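Local atomic coordinates of probable zinc protease PqqL (Escherichia coli, PDB entry 6OFT), a protein that probably acts as a periplasmic zinc-dependent endopeptidase of the M16 family, cleaving peptide bonds with a single bound zinc ion. Residues D30-L43 and T91-T105. Sequence-based numbering, arbitrary orientation.
Sequences DQVNLWLQIHTGSL and TSYDETVYQVSLPTT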
loop_
_atom_site.group_PDB
_atom_site.type_symbol
_atom_site.label_atom_id
_atom_site.label_comp_id
_atom_site.label_asym_id
_atom_site.label_seq_id
_atom_site.Cartn_x
_atom_site.Cartn_y
_atom_site.Cartn_z
ATOM N N ASP A 30 26.792 -4.160 6.750
ATOM C CA ASP A 30 26.652 -4.605 8.143
ATOM C C ASP A 30 25.353 -4.157 8.804
ATOM O O ASP A 30 25.299 -4.034 10.028
ATOM C CB ASP A 30 27.875 -4.200 8.992
ATOM C CG ASP A 30 29.183 -4.671 8.419
ATOM O OD1 ASP A 30 29.268 -5.864 8.038
ATOM O OD2 ASP A 30 30.129 -3.849 8.351
ATOM N N GLN A 31 24.302 -3.961 8.000
ATOM C CA GLN A 31 22.985 -3.599 8.482
ATOM C C GLN A 31 22.008 -4.708 8.111
ATOM O O GLN A 31 22.155 -5.329 7.066
ATOM C CB GLN A 31 22.519 -2.242 7.919
ATOM C CG GLN A 31 21.316 -1.635 8.690
ATOM C CD GLN A 31 21.653 -1.059 10.055
ATOM O OE1 GLN A 31 22.814 -0.874 10.423
ATOM N NE2 GLN A 31 20.637 -0.736 10.835
ATOM N N VAL A 32 21.029 -4.964 8.994
ATOM C CA VAL A 32 19.978 -5.957 8.791
ATOM C C VAL A 32 18.639 -5.428 9.314
ATOM O O VAL A 32 18.597 -4.723 10.316
ATOM C CB VAL A 32 20.348 -7.337 9.420
ATOM C CG1 VAL A 32 20.368 -7.278 10.951
ATOM C CG2 VAL A 32 19.414 -8.444 8.931
ATOM N N ASN A 33 17.558 -5.774 8.617
ATOM C CA ASN A 33 16.192 -5.509 9.011
ATOM C C ASN A 33 15.626 -6.840 9.445
ATOM O O ASN A 33 15.827 -7.862 8.768
ATOM C CB ASN A 33 15.373 -4.934 7.861
ATOM C CG ASN A 33 15.543 -3.457 7.665
ATOM O OD1 ASN A 33 16.198 -2.762 8.449
ATOM N ND2 ASN A 33 14.978 -2.952 6.587
ATOM N N LEU A 34 15.005 -6.844 10.622
ATOM C CA LEU A 34 14.349 -8.020 11.190
ATOM C C LEU A 34 12.915 -7.594 11.417
ATOM O O LEU A 34 12.668 -6.669 12.199
ATOM C CB LEU A 34 15.010 -8.478 12.509
ATOM C CG LEU A 34 16.513 -8.801 12.492
ATOM C CD1 LEU A 34 16.999 -9.114 13.892
ATOM C CD2 LEU A 34 16.841 -9.985 11.552
ATOM N N TRP A 35 11.986 -8.163 10.630
ATOM C CA TRP A 35 10.574 -7.820 10.716
ATOM C C TRP A 35 9.751 -9.047 11.019
ATOM O O TRP A 35 9.881 -10.060 10.321
ATOM C CB TRP A 35 10.037 -7.222 9.388
ATOM C CG TRP A 35 10.489 -5.841 8.985
ATOM C CD1 TRP A 35 11.571 -5.141 9.452
ATOM C CD2 TRP A 35 9.920 -5.048 7.937
ATOM N NE1 TRP A 35 11.667 -3.930 8.802
ATOM C CE2 TRP A 35 10.671 -3.850 7.859
ATOM C CE3 TRP A 35 8.846 -5.238 7.043
ATOM C CZ2 TRP A 35 10.403 -2.859 6.901
ATOM C CZ3 TRP A 35 8.550 -4.233 6.126
ATOM C CH2 TRP A 35 9.315 -3.057 6.070
ATOM N N LEU A 36 8.849 -8.939 12.012
ATOM C CA LEU A 36 7.900 -9.993 12.330
ATOM C C LEU A 36 6.552 -9.538 11.761
ATOM O O LEU A 36 6.003 -8.501 12.167
ATOM C CB LEU A 36 7.806 -10.285 13.841
ATOM C CG LEU A 36 6.696 -11.288 14.242
ATOM C CD1 LEU A 36 6.949 -12.704 13.615
ATOM C CD2 LEU A 36 6.528 -11.349 15.774
ATOM N N GLN A 37 6.030 -10.324 10.818
ATOM C CA GLN A 37 4.789 -10.020 10.133
ATOM C C GLN A 37 3.649 -10.945 10.548
ATOM O O GLN A 37 3.692 -12.143 10.296
ATOM C CB GLN A 37 5.029 -10.030 8.600
ATOM C CG GLN A 37 3.769 -9.930 7.726
ATOM C CD GLN A 37 4.126 -10.166 6.290
ATOM O OE1 GLN A 37 4.586 -11.246 5.911
ATOM N NE2 GLN A 37 3.953 -9.160 5.463
ATOM N N ILE A 38 2.615 -10.363 11.170
ATOM C CA ILE A 38 1.405 -11.080 11.569
ATOM C C ILE A 38 0.462 -10.868 10.408
ATOM O O ILE A 38 0.177 -9.721 10.078
ATOM C CB ILE A 38 0.787 -10.554 12.911
ATOM C CG1 ILE A 38 1.866 -10.285 14.021
ATOM C CG2 ILE A 38 -0.347 -11.460 13.405
ATOM C CD1 ILE A 38 2.784 -11.427 14.473
ATOM N N HIS A 39 -0.059 -11.949 9.820
ATOM C CA HIS A 39 -0.941 -11.847 8.649
ATOM C C HIS A 39 -2.388 -11.498 9.004
ATOM O O HIS A 39 -3.331 -11.960 8.330
ATOM C CB HIS A 39 -0.852 -13.121 7.797
ATOM C CG HIS A 39 0.499 -13.333 7.180
ATOM N ND1 HIS A 39 0.724 -13.079 5.843
ATOM C CD2 HIS A 39 1.646 -13.785 7.739
ATOM C CE1 HIS A 39 1.996 -13.380 5.625
ATOM N NE2 HIS A 39 2.591 -13.810 6.740
ATOM N N THR A 40 -2.557 -10.672 10.066
ATOM C CA THR A 40 -3.854 -10.223 10.567
ATOM C C THR A 40 -3.725 -8.774 11.010
ATOM O O THR A 40 -2.789 -8.431 11.749
ATOM C CB THR A 40 -4.325 -11.088 11.760
ATOM O OG1 THR A 40 -4.433 -12.452 11.373
ATOM C CG2 THR A 40 -5.664 -10.601 12.367
ATOM N N GLY A 41 -4.676 -7.962 10.551
ATOM C CA GLY A 41 -4.847 -6.561 10.901
ATOM C C GLY A 41 -6.252 -6.303 11.427
ATOM O O GLY A 41 -6.875 -7.187 12.013
ATOM N N SER A 42 -6.768 -5.097 11.212
ATOM C CA SER A 42 -8.092 -4.687 11.679
ATOM C C SER A 42 -9.253 -5.389 10.977
ATOM O O SER A 42 -10.321 -5.447 11.567
ATOM C CB SER A 42 -8.253 -3.176 11.555
ATOM O OG SER A 42 -8.084 -2.795 10.200
ATOM N N LEU A 43 -9.077 -5.893 9.720
ATOM C CA LEU A 43 -10.197 -6.537 9.001
ATOM C C LEU A 43 -10.846 -7.670 9.803
ATOM O O LEU A 43 -12.066 -7.822 9.776
ATOM C CB LEU A 43 -9.800 -7.067 7.605
ATOM C CG LEU A 43 -9.377 -6.075 6.509
ATOM C CD1 LEU A 43 -8.913 -6.800 5.287
ATOM C CD2 LEU A 43 -10.477 -5.124 6.137
ATOM N N THR A 91 0.006 -1.240 12.347
ATOM C CA THR A 91 -1.170 -2.068 12.144
ATOM C C THR A 91 -1.934 -1.494 10.965
ATOM O O THR A 91 -2.239 -0.298 10.941
ATOM C CB THR A 91 -2.055 -2.138 13.404
ATOM O OG1 THR A 91 -1.250 -2.492 14.517
ATOM C CG2 THR A 91 -3.186 -3.155 13.263
ATOM N N SER A 92 -2.243 -2.343 9.989
ATOM C CA SER A 92 -3.022 -1.905 8.833
ATOM C C SER A 92 -4.280 -2.771 8.789
ATOM O O SER A 92 -4.562 -3.514 9.733
ATOM C CB SER A 92 -2.204 -2.051 7.551
ATOM O OG SER A 92 -1.958 -3.419 7.244
ATOM N N TYR A 93 -5.033 -2.681 7.703
ATOM C CA TYR A 93 -6.224 -3.508 7.511
ATOM C C TYR A 93 -5.844 -4.991 7.427
ATOM O O TYR A 93 -6.550 -5.841 7.945
ATOM C CB TYR A 93 -6.889 -3.126 6.176
ATOM C CG TYR A 93 -7.459 -1.732 6.142
ATOM C CD1 TYR A 93 -8.700 -1.453 6.704
ATOM C CD2 TYR A 93 -6.783 -0.696 5.496
ATOM C CE1 TYR A 93 -9.243 -0.172 6.657
ATOM C CE2 TYR A 93 -7.310 0.596 5.460
ATOM C CZ TYR A 93 -8.548 0.848 6.028
ATOM O OH TYR A 93 -9.104 2.099 5.968
ATOM N N ASP A 94 -4.720 -5.281 6.776
ATOM C CA ASP A 94 -4.249 -6.620 6.410
ATOM C C ASP A 94 -3.229 -7.280 7.315
ATOM O O ASP A 94 -3.073 -8.498 7.246
ATOM C CB ASP A 94 -3.651 -6.561 4.992
ATOM C CG ASP A 94 -4.479 -5.805 3.986
ATOM O OD1 ASP A 94 -5.651 -6.184 3.777
ATOM O OD2 ASP A 94 -3.965 -4.834 3.416
ATOM N N GLU A 95 -2.466 -6.492 8.084
ATOM C CA GLU A 95 -1.378 -7.051 8.880
ATOM C C GLU A 95 -0.943 -6.168 10.040
ATOM O O GLU A 95 -1.300 -4.982 10.118
ATOM C CB GLU A 95 -0.138 -7.294 7.965
ATOM C CG GLU A 95 0.359 -6.026 7.291
ATOM C CD GLU A 95 1.513 -6.112 6.314
ATOM O OE1 GLU A 95 2.111 -7.200 6.162
ATOM O OE2 GLU A 95 1.826 -5.069 5.702
ATOM N N THR A 96 -0.107 -6.761 10.903
ATOM C CA THR A 96 0.556 -6.101 12.020
ATOM C C THR A 96 2.016 -6.468 11.832
ATOM O O THR A 96 2.330 -7.649 11.683
ATOM C CB THR A 96 0.029 -6.575 13.378
ATOM O OG1 THR A 96 -1.391 -6.674 13.337
ATOM C CG2 THR A 96 0.430 -5.636 14.486
ATOM N N VAL A 97 2.899 -5.473 11.767
ATOM C CA VAL A 97 4.322 -5.736 11.525
ATOM C C VAL A 97 5.171 -5.080 12.609
ATOM O O VAL A 97 4.938 -3.908 12.944
ATOM C CB VAL A 97 4.768 -5.319 10.079
ATOM C CG1 VAL A 97 6.253 -5.606 9.838
ATOM C CG2 VAL A 97 3.938 -6.031 9.009
ATOM N N TYR A 98 6.183 -5.830 13.116
ATOM C CA TYR A 98 7.126 -5.412 14.160
ATOM C C TYR A 98 8.504 -5.339 13.545
ATOM O O TYR A 98 8.966 -6.314 12.943
ATOM C CB TYR A 98 7.055 -6.380 15.354
ATOM C CG TYR A 98 5.666 -6.437 15.947
ATOM C CD1 TYR A 98 5.276 -5.545 16.937
ATOM C CD2 TYR A 98 4.719 -7.352 15.476
ATOM C CE1 TYR A 98 3.985 -5.560 17.452
ATOM C CE2 TYR A 98 3.423 -7.371 15.978
ATOM C CZ TYR A 98 3.066 -6.482 16.978
ATOM O OH TYR A 98 1.818 -6.519 17.532
ATOM N N GLN A 99 9.128 -4.154 13.619
ATOM C CA GLN A 99 10.353 -3.867 12.870
ATOM C C GLN A 99 11.527 -3.442 13.725
ATOM O O GLN A 99 11.386 -2.579 14.594
ATOM C CB GLN A 99 10.077 -2.776 11.792
ATOM C CG GLN A 99 8.836 -3.038 10.895
ATOM C CD GLN A 99 8.357 -1.817 10.124
ATOM O OE1 GLN A 99 8.380 -0.691 10.615
ATOM N NE2 GLN A 99 7.884 -2.014 8.898
ATOM N N VAL A 100 12.695 -4.070 13.475
ATOM C CA VAL A 100 13.956 -3.721 14.120
ATOM C C VAL A 100 15.057 -3.684 13.021
ATOM O O VAL A 100 15.172 -4.616 12.227
ATOM C CB VAL A 100 14.364 -4.635 15.314
ATOM C CG1 VAL A 100 15.662 -4.142 15.972
ATOM C CG2 VAL A 100 13.251 -4.754 16.359
ATOM N N SER A 101 15.842 -2.604 12.993
ATOM C CA SER A 101 16.998 -2.431 12.122
ATOM C C SER A 101 18.188 -2.239 13.057
ATOM O O SER A 101 18.139 -1.382 13.939
ATOM C CB SER A 101 16.841 -1.195 11.238
ATOM O OG SER A 101 17.878 -1.157 10.264
ATOM N N LEU A 102 19.228 -3.064 12.909
ATOM C CA LEU A 102 20.402 -2.970 13.771
ATOM C C LEU A 102 21.657 -3.424 13.023
ATOM O O LEU A 102 21.522 -4.105 12.002
ATOM C CB LEU A 102 20.192 -3.810 15.071
ATOM C CG LEU A 102 20.378 -5.338 15.009
ATOM C CD1 LEU A 102 20.702 -5.886 16.376
ATOM C CD2 LEU A 102 19.144 -6.049 14.445
ATOM N N PRO A 103 22.883 -3.122 13.526
ATOM C CA PRO A 103 24.086 -3.658 12.870
ATOM C C PRO A 103 24.176 -5.184 13.018
ATOM O O PRO A 103 23.585 -5.752 13.938
ATOM C CB PRO A 103 25.240 -2.992 13.640
ATOM C CG PRO A 103 24.622 -1.889 14.435
ATOM C CD PRO A 103 23.238 -2.344 14.729
ATOM N N THR A 104 24.940 -5.845 12.138
ATOM C CA THR A 104 25.145 -7.296 12.209
ATOM C C THR A 104 26.456 -7.624 12.952
ATOM O O THR A 104 26.713 -8.793 13.239
ATOM C CB THR A 104 25.227 -7.899 10.806
ATOM O OG1 THR A 104 26.282 -7.259 10.092
ATOM C CG2 THR A 104 23.940 -7.782 10.037
ATOM N N THR A 105 27.265 -6.601 13.270
ATOM C CA THR A 105 28.607 -6.764 13.839
ATOM C C THR A 105 28.649 -7.177 15.331
ATOM O O THR A 105 29.671 -7.720 15.760
ATOM C CB THR A 105 29.442 -5.516 13.558
ATOM O OG1 THR A 105 28.694 -4.358 13.911
ATOM C CG2 THR A 105 29.840 -5.416 12.078
HETATM O O HOH W 1 27.860 -8.235 7.821
HETATM O O HOH W 2 -6.721 -8.484 8.812
#
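The side chain of Gln99 runs alongside the indole of Trp35, its amide plane tilted 42° to the ring: Gln99 CG sits 3.5 Å from the centroid of the five-membered ring, only 4° off its normal, a CH-pi contact, and the amide continues over the same face until Gln99 NE2 is 3.3 Å from Trp35 CZ2. Both chains leave their strands in the same direction, CG beside the backbone N (chi1 -71° for Trp35), which brings ring and amide chain alongside. Val97 CG1 meets Trp35 CE3, and Thr382 and Ser383 of helix 378-391 also touch the indole. Replacing Trp35 by an alanine is likely to take away the face under Gln99 and leave its amide less fixed in rotation. On the same face of the sheet, Ser101 OG receives a nearly straight bond from Gln31 NE2 (2.8 Å), in the amide plane, and donates to Asn33 OD1 (2.9 Å). Strands 31-38 and 96-103 are antiparallel neighbours in the six-stranded mixed sheet of the first M16 domain; Thr91, just upstream, bonds Glu57, the predicted proton acceptor. Gln37 NE2 reaches Glu95 OE1 at 2.8 Å, while Gln37 OE1 turns to Ser389. On the reverse face, Leu34 CD1 packs on Leu102 CD2, and Ile38 CG1 meets the edge of the Tyr98 ring. At the end of the pairing, Thr96 OG1 donates to Thr40 O; beyond it, Ser42 N and Leu43 N bond Ser92 O and Tyr93 O in turn.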